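Local coordinates for uncharacterized protein (Pseudomonas phage YuA, PDB 3PES) that is of unknown function and folds as a small three-stranded antiparallel sheet with a C-terminal helix, at residues 68-71 / 72-75. Sequence-based numbering, arbitrary orientation.
Sequences EAER and ERID
The first turns of helix 68-82 are joined by four successive i to i+4 backbone hydrogen bonds, E72 N to E68 O, R73 N to A69 O, I74 N to E70 O and D75 N to R71 O, all between 2.8 and 3.0 Å. On this backbone frame the side chains of E70 and R73, three residues apart, run side by side and close a bidentate salt bridge. R73 presents its guanidinium side-on, with NE 2.9 Å from E70 OE1 and NH2 3.0 Å from E70 OE2. Both N-H groups point almost straight at their oxygens, which lie in the guanidinium plane; the carboxylate, however, is turned 35° from that plane, so that OE1 is met on its syn side but well out of plane and OE2 from above. R73 starts with CG anti to its backbone N (chi1 -177°) and bends at chi3 (64°), which brings the NE edge round to the acid. I74 CG1 sits over one face of the R73 guanidinium, 3.6 Å above its plane and offset toward the rim. On another side of the helix, a water donates to A69 O at 2.8 Å and, weakly, to E72 OE1. D75 OD1 accepts a hydrogen bond from W49 NE1 on strand 46-52. E70 OE2 also accepts one from the backbone N of A13, and R73 NH1 forms a salt bridge with D10 OD2, so the ion pair ties the start of the helix to the end of strand 6-12 and the turn after it. With two oxygens and all three guanidinium nitrogens engaged, the bonds should restrict rotation of both groups, and the neighbouring opposite charges probably favour their ionised forms.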
loop_
_atom_site.group_PDB
_atom_site.type_symbol
_atom_site.label_atom_id
_atom_site.label_comp_id
_atom_site.label_asym_id
_atom_site.label_seq_id
_atom_site.Cartn_x
_atom_site.Cartn_y
_atom_site.Cartn_z
ATOM N N GLU A 68 10.182 -9.841 3.493
ATOM C CA GLU A 68 9.423 -9.786 2.251
ATOM C C GLU A 68 7.982 -10.230 2.448
ATOM O O GLU A 68 7.078 -9.684 1.835
ATOM C CB GLU A 68 10.113 -10.587 1.147
ATOM C CG GLU A 68 11.418 -9.940 0.671
ATOM C CD GLU A 68 11.300 -8.478 0.238
ATOM O OE1 GLU A 68 10.288 -8.093 -0.392
ATOM O OE2 GLU A 68 12.235 -7.701 0.526
ATOM N N ALA A 69 7.761 -11.216 3.316
ATOM C CA ALA A 69 6.383 -11.651 3.611
ATOM C C ALA A 69 5.543 -10.516 4.195
ATOM O O ALA A 69 4.391 -10.312 3.806
ATOM C CB ALA A 69 6.397 -12.849 4.565
ATOM N N GLU A 70 6.129 -9.788 5.137
ATOM C CA GLU A 70 5.455 -8.654 5.744
ATOM C C GLU A 70 5.208 -7.532 4.744
ATOM O O GLU A 70 4.137 -6.907 4.747
ATOM C CB GLU A 70 6.255 -8.164 6.947
ATOM C CG GLU A 70 6.021 -8.992 8.211
ATOM C CD GLU A 70 4.594 -8.879 8.744
ATOM O OE1 GLU A 70 3.730 -9.663 8.292
ATOM O OE2 GLU A 70 4.333 -8.023 9.628
ATOM N N ARG A 71 6.184 -7.273 3.876
ATOM C CA ARG A 71 6.013 -6.235 2.872
ATOM C C ARG A 71 4.840 -6.575 1.962
ATOM O O ARG A 71 4.084 -5.698 1.580
ATOM C CB ARG A 71 7.305 -6.014 2.079
ATOM C CG ARG A 71 8.441 -5.405 2.906
ATOM C CD ARG A 71 9.735 -5.334 2.093
ATOM N NE ARG A 71 10.899 -4.972 2.899
ATOM C CZ ARG A 71 11.331 -3.733 3.072
ATOM N NH1 ARG A 71 10.686 -2.722 2.498
ATOM N NH2 ARG A 71 12.408 -3.513 3.828
ATOM N N GLU A 72 4.717 -7.853 1.588
ATOM C CA GLU A 72 3.641 -8.281 0.710
ATOM C C GLU A 72 2.272 -8.137 1.401
ATOM O O GLU A 72 1.309 -7.647 0.809
ATOM C CB GLU A 72 3.882 -9.710 0.267
ATOM C CG GLU A 72 2.825 -10.258 -0.649
ATOM C CD GLU A 72 3.120 -11.673 -1.068
ATOM O OE1 GLU A 72 3.999 -12.319 -0.452
ATOM O OE2 GLU A 72 2.464 -12.150 -2.009
ATOM N N ARG A 73 2.204 -8.525 2.670
ATOM C CA ARG A 73 0.975 -8.390 3.451
ATOM C C ARG A 73 0.585 -6.924 3.608
ATOM O O ARG A 73 -0.558 -6.553 3.399
ATOM C CB ARG A 73 1.150 -9.043 4.826
ATOM C CG ARG A 73 -0.123 -9.008 5.674
ATOM C CD ARG A 73 0.113 -9.492 7.122
ATOM N NE ARG A 73 1.032 -8.643 7.891
ATOM C CZ ARG A 73 0.728 -7.453 8.414
ATOM N NH1 ARG A 73 -0.464 -6.899 8.215
ATOM N NH2 ARG A 73 1.657 -6.787 9.081
ATOM N N ILE A 74 1.544 -6.076 3.945
ATOM C CA ILE A 74 1.243 -4.654 4.099
ATOM C C ILE A 74 0.900 -3.992 2.754
ATOM O O ILE A 74 0.035 -3.115 2.699
ATOM C CB ILE A 74 2.362 -3.924 4.871
ATOM C CG1 ILE A 74 2.446 -4.470 6.303
ATOM C CG2 ILE A 74 2.097 -2.427 4.897
ATOM C CD1 ILE A 74 3.752 -4.090 7.028
ATOM N N ASP A 75 1.537 -4.427 1.663
ATOM C CA ASP A 75 1.150 -3.936 0.338
ATOM C C ASP A 75 -0.363 -4.119 0.157
ATOM O O ASP A 75 -1.066 -3.219 -0.325
ATOM C CB ASP A 75 1.831 -4.735 -0.769
ATOM C CG ASP A 75 3.251 -4.290 -1.070
ATOM O OD1 ASP A 75 3.698 -3.253 -0.560
ATOM O OD2 ASP A 75 3.913 -4.999 -1.864
HETATM O O HOH W 1 2.780 -12.288 2.706
#